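Local structure of Fe-regulated protein B (Neisseria meningitidis, 4AIP) at residues A373-G381 / I446-D454. The protein is an outer-membrane TonB-dependent transporter that takes up iron, possibly bound to a siderophore, through a beta-barrel closed by a plug domain. Residues are numbered along the deposited sequence; the frame is centred on the assembly and turned at random.
Sequences AEQTLLKYG and IEAIHDIGD. Unlike the reference sequence in segment 446-454: Ile446 (reference Val).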
ATOM      1  N   ALA B 373      45.022  27.796  19.216  1.00 49.14           N
ATOM      2  CA  ALA B 373      46.371  27.989  18.668  1.00 50.22           C
ATOM      3  C   ALA B 373      46.443  27.141  17.418  1.00 51.50           C
ATOM      4  O   ALA B 373      45.705  26.159  17.304  1.00 51.87           O
ATOM      5  CB  ALA B 373      47.415  27.528  19.652  1.00 50.20           C
ATOM      6  N   GLU B 374      47.332  27.472  16.481  1.00 53.05           N
ATOM      7  CA  GLU B 374      47.433  26.690  15.240  1.00 54.43           C
ATOM      8  C   GLU B 374      47.487  25.158  15.446  1.00 53.99           C
ATOM      9  O   GLU B 374      47.000  24.395  14.607  1.00 54.62           O
ATOM     10  CB  GLU B 374      48.619  27.148  14.381  1.00 55.60           C
ATOM     11  CG  GLU B 374      48.531  26.591  12.913  1.00 60.68           C
ATOM     12  CD  GLU B 374      49.859  26.568  12.126  1.00 67.11           C
ATOM     13  OE1 GLU B 374      50.952  26.326  12.714  1.00 67.69           O
ATOM     14  OE2 GLU B 374      49.791  26.766  10.890  1.00 68.38           O
ATOM     15  N   GLN B 375      48.056  24.728  16.571  1.00 53.08           N
ATOM     16  CA  GLN B 375      48.254  23.299  16.894  1.00 51.76           C
ATOM     17  C   GLN B 375      47.311  22.672  17.855  1.00 48.29           C
ATOM     18  O   GLN B 375      47.462  21.498  18.162  1.00 48.81           O
ATOM     19  CB  GLN B 375      49.566  23.087  17.647  1.00 53.44           C
ATOM     20  CG  GLN B 375      50.695  23.962  17.290  1.00 58.72           C
ATOM     21  CD  GLN B 375      51.123  23.718  15.997  1.00 65.91           C
ATOM     22  OE1 GLN B 375      50.292  23.545  15.144  1.00 68.42           O
ATOM     23  NE2 GLN B 375      52.419  23.682  15.778  1.00 68.06           N
ATOM     24  N   THR B 376      46.438  23.456  18.451  1.00 43.35           N
ATOM     25  CA  THR B 376      45.575  22.866  19.456  1.00 37.39           C
ATOM     26  C   THR B 376      44.085  23.178  19.257  1.00 36.55           C
ATOM     27  O   THR B 376      43.685  24.334  19.112  1.00 33.60           O
ATOM     28  CB  THR B 376      46.096  23.051  20.931  1.00 35.75           C
ATOM     29  OG1 THR B 376      45.029  23.495  21.776  1.00 33.41           O
ATOM     30  CG2 THR B 376      47.257  24.035  21.048  1.00 25.65           C
ATOM     31  N   LEU B 377      43.283  22.125  19.202  1.00 32.38           N
ATOM     32  CA  LEU B 377      41.885  22.281  19.005  1.00 27.56           C
ATOM     33  C   LEU B 377      41.227  21.928  20.296  1.00 24.15           C
ATOM     34  O   LEU B 377      41.637  21.002  20.984  1.00 20.78           O
ATOM     35  CB  LEU B 377      41.380  21.374  17.866  1.00 29.93           C
ATOM     36  CG  LEU B 377      39.898  21.497  17.406  1.00 24.52           C
ATOM     37  CD1 LEU B 377      39.646  22.749  16.564  1.00 35.03           C
ATOM     38  CD2 LEU B 377      39.522  20.261  16.607  1.00 22.08           C
ATOM     39  N   LEU B 378      40.177  22.665  20.627  1.00 21.97           N
ATOM     40  CA  LEU B 378      39.389  22.355  21.817  1.00 18.52           C
ATOM     41  C   LEU B 378      38.022  22.014  21.342  1.00 16.40           C
ATOM     42  O   LEU B 378      37.407  22.804  20.657  1.00 17.07           O
ATOM     43  CB  LEU B 378      39.354  23.554  22.766  1.00 17.32           C
ATOM     44  CG  LEU B 378      38.671  23.279  24.101  1.00 21.09           C
ATOM     45  CD1 LEU B 378      39.542  22.433  25.025  1.00 20.51           C
ATOM     46  CD2 LEU B 378      38.232  24.602  24.823  1.00 17.44           C
ATOM     47  N   LYS B 379      37.557  20.831  21.658  1.00 14.55           N
ATOM     48  CA  LYS B 379      36.189  20.434  21.317  1.00 13.81           C
ATOM     49  C   LYS B 379      35.470  20.457  22.637  1.00 13.63           C
ATOM     50  O   LYS B 379      36.076  20.123  23.654  1.00 13.45           O
ATOM     51  CB  LYS B 379      36.109  19.006  20.807  1.00 12.45           C
ATOM     52  CG  LYS B 379      36.937  18.708  19.615  1.00 14.93           C
ATOM     53  CD  LYS B 379      36.817  17.235  19.187  1.00 22.19           C
ATOM     54  CE  LYS B 379      35.697  17.035  18.187  1.00 28.90           C
ATOM     55  NZ  LYS B 379      36.007  17.819  16.956  1.00 42.78           N
ATOM     56  N   TYR B 380      34.189  20.837  22.627  1.00 11.45           N
ATOM     57  CA  TYR B 380      33.397  20.791  23.826  1.00 11.08           C
ATOM     58  C   TYR B 380      31.966  20.777  23.347  1.00  9.78           C
ATOM     59  O   TYR B 380      31.691  21.241  22.251  1.00  9.97           O
ATOM     60  CB  TYR B 380      33.685  22.000  24.768  1.00 12.27           C
ATOM     61  CG  TYR B 380      33.564  23.349  24.116  1.00 14.04           C
ATOM     62  CD1 TYR B 380      32.349  24.027  24.084  1.00 15.83           C
ATOM     63  CD2 TYR B 380      34.681  23.964  23.535  1.00 16.23           C
ATOM     64  CE1 TYR B 380      32.232  25.311  23.453  1.00 16.44           C
ATOM     65  CE2 TYR B 380      34.597  25.262  22.938  1.00 23.46           C
ATOM     66  CZ  TYR B 380      33.371  25.916  22.893  1.00 23.83           C
ATOM     67  OH  TYR B 380      33.299  27.151  22.279  1.00 40.30           O
ATOM     68  N   GLY B 381      31.057  20.260  24.172  1.00  7.47           N
ATOM     69  CA  GLY B 381      29.699  20.227  23.797  1.00  6.00           C
ATOM     70  C   GLY B 381      28.858  19.510  24.804  1.00  6.39           C
ATOM     71  O   GLY B 381      29.286  19.234  25.963  1.00  6.14           O
ATOM     72  N   ILE B 446      34.564  17.905  27.210  1.00 19.77           N
ATOM     73  CA  ILE B 446      35.616  18.718  26.641  1.00 19.34           C
ATOM     74  C   ILE B 446      36.781  17.829  26.247  1.00 18.21           C
ATOM     75  O   ILE B 446      37.138  16.891  26.937  1.00 15.23           O
ATOM     76  CB  ILE B 446      36.322  19.570  27.674  1.00 20.67           C
ATOM     77  CG1 ILE B 446      35.833  19.270  29.074  1.00 21.68           C
ATOM     78  CG2 ILE B 446      36.382  21.017  27.288  1.00 21.19           C
ATOM     79  CD1 ILE B 446      36.948  19.306  30.017  1.00 21.89           C
ATOM     80  N   GLU B 447      37.443  18.218  25.196  1.00 18.13           N
ATOM     81  CA  GLU B 447      38.530  17.479  24.677  1.00 20.41           C
ATOM     82  C   GLU B 447      39.561  18.416  24.110  1.00 21.00           C
ATOM     83  O   GLU B 447      39.235  19.293  23.295  1.00 23.13           O
ATOM     84  CB  GLU B 447      38.042  16.641  23.527  1.00 20.86           C
ATOM     85  CG  GLU B 447      38.174  15.221  23.800  1.00 21.63           C
ATOM     86  CD  GLU B 447      38.016  14.405  22.561  1.00 22.10           C
ATOM     87  OE1 GLU B 447      38.323  14.870  21.412  1.00 22.33           O
ATOM     88  OE2 GLU B 447      37.559  13.273  22.766  1.00 23.61           O
ATOM     89  N   ALA B 448      40.807  18.213  24.495  1.00 18.99           N
ATOM     90  CA  ALA B 448      41.853  18.996  23.880  1.00 18.70           C
ATOM     91  C   ALA B 448      42.689  18.106  22.991  1.00 18.41           C
ATOM     92  O   ALA B 448      43.068  17.005  23.402  1.00 17.11           O
ATOM     93  CB  ALA B 448      42.705  19.656  24.922  1.00 18.48           C
ATOM     94  N   ILE B 449      42.967  18.587  21.778  1.00 19.78           N
ATOM     95  CA  ILE B 449      43.768  17.851  20.820  1.00 21.63           C
ATOM     96  C   ILE B 449      44.966  18.694  20.473  1.00 24.50           C
ATOM     97  O   ILE B 449      44.853  19.753  19.878  1.00 23.70           O
ATOM     98  CB  ILE B 449      43.006  17.526  19.560  1.00 21.26           C
ATOM     99  CG1 ILE B 449      41.825  16.624  19.924  1.00 22.08           C
ATOM    100  CG2 ILE B 449      43.888  16.766  18.562  1.00 20.37           C
ATOM    101  CD1 ILE B 449      40.704  16.756  18.971  1.00 21.71           C
ATOM    102  N   HIS B 450      46.124  18.191  20.868  1.00 26.03           N
ATOM    103  CA  HIS B 450      47.303  18.968  20.767  1.00 25.06           C
ATOM    104  C   HIS B 450      48.314  18.222  19.938  1.00 25.77           C
ATOM    105  O   HIS B 450      48.612  17.061  20.234  1.00 25.05           O
ATOM    106  CB  HIS B 450      47.860  19.240  22.156  1.00 24.37           C
ATOM    107  CG  HIS B 450      49.035  20.163  22.147  1.00 23.51           C
ATOM    108  ND1 HIS B 450      49.025  21.357  21.445  1.00 23.44           N
ATOM    109  CD2 HIS B 450      50.259  20.077  22.740  1.00 21.68           C
ATOM    110  CE1 HIS B 450      50.202  21.967  21.608  1.00 22.58           C
ATOM    111  NE2 HIS B 450      50.971  21.206  22.377  1.00 21.75           N
ATOM    112  N   ASP B 451      48.831  18.925  18.931  1.00 28.02           N
ATOM    113  CA  ASP B 451      49.901  18.527  18.035  1.00 30.06           C
ATOM    114  C   ASP B 451      51.277  19.092  18.362  1.00 31.89           C
ATOM    115  O   ASP B 451      51.519  20.309  18.176  1.00 32.41           O
ATOM    116  CB  ASP B 451      49.616  19.137  16.701  1.00 27.30           C
ATOM    117  CG  ASP B 451      48.810  18.260  15.830  1.00 26.15           C
ATOM    118  OD1 ASP B 451      48.182  17.254  16.265  1.00 23.94           O
ATOM    119  OD2 ASP B 451      48.811  18.586  14.649  1.00 26.09           O
ATOM    120  N   ILE B 452      52.210  18.220  18.746  1.00 32.36           N
ATOM    121  CA  ILE B 452      53.565  18.684  19.042  1.00 30.53           C
ATOM    122  C   ILE B 452      54.632  17.763  18.474  1.00 32.95           C
ATOM    123  O   ILE B 452      54.719  16.580  18.852  1.00 32.08           O
ATOM    124  CB  ILE B 452      53.745  18.931  20.576  1.00 28.40           C
ATOM    125  CG1 ILE B 452      55.219  19.099  20.934  1.00 25.12           C
ATOM    126  CG2 ILE B 452      53.093  17.852  21.407  1.00 24.30           C
ATOM    127  CD1 ILE B 452      55.467  19.113  22.458  1.00 23.34           C
ATOM    128  N   GLY B 453      55.464  18.288  17.584  1.00 31.90           N
ATOM    129  CA  GLY B 453      56.473  17.435  16.939  1.00 31.17           C
ATOM    130  C   GLY B 453      55.696  16.497  16.035  1.00 30.35           C
ATOM    131  O   GLY B 453      54.846  16.939  15.269  1.00 30.41           O
ATOM    132  N   ASP B 454      55.949  15.200  16.106  1.00 28.80           N
ATOM    133  CA  ASP B 454      55.143  14.347  15.244  1.00 27.30           C
ATOM    134  C   ASP B 454      54.241  13.397  16.070  1.00 26.18           C
ATOM    135  O   ASP B 454      53.880  12.281  15.671  1.00 27.09           O
ATOM    136  CB  ASP B 454      55.948  13.780  14.047  1.00 25.85           C
ATOM    137  CG  ASP B 454      57.292  13.295  14.430  1.00 24.62           C
ATOM    138  OD1 ASP B 454      57.499  12.988  15.627  1.00 25.59           O
ATOM    139  OD2 ASP B 454      58.160  13.181  13.539  1.00 24.08           O
TER
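Lys379 and Glu447 are a hydrogen-bonded pair between antiparallel strands 376-390 and 438-452, and Lys379 N reaches Glu447 O at 2.8 Å with a nearly straight bond (168° at the hydrogen). The return bond, Glu447 N to Lys379 O, is also 2.8 Å, its donor tilted 25° from the carbonyl plane. Leu377 and Ile449 exchange a second such pair of bonds, and Asp451 N closes the row on Gln375 O at 3.0 Å.

The side chains of Leu377, Lys379, Glu447 and Ile449 share one face; Glu447 and Lys379 meet Ser157 of the plug there, which suggests that it lines the barrel interior. Lys379 and Glu447 run side by side, but the lysine chain bends before and after CD, carrying NZ to a salt bridge with Asp369. CD packs 3.9 Å from Ile449 CD1 and passes 3.6 Å from Glu447 OE1 without a bond. Buried Glu447 accepts a hydrogen bond from Ser157 N at OE2, so a carboxylate suits this inward position.

On the other face, probably the outer one, Leu378, Ala448 and Ile446 offer apolar groups as a lipid-facing wall would: Leu378 CD1 rests 4.1 Å from Ile446 CG2, which also touches Tyr380 CB. Toward the turns, where polar groups are tolerated, Thr376 CG2 packs obliquely against the His450 ring, whose buried ND1 has no polar partner in the model.

The type I turn 373-376 joins strand 376-390 to its neighbour 355-371, and the turn at 453-454 joins 438-452 to 455-469; such short connections are consistent with the periplasmic end of a TonB-dependent receptor barrel.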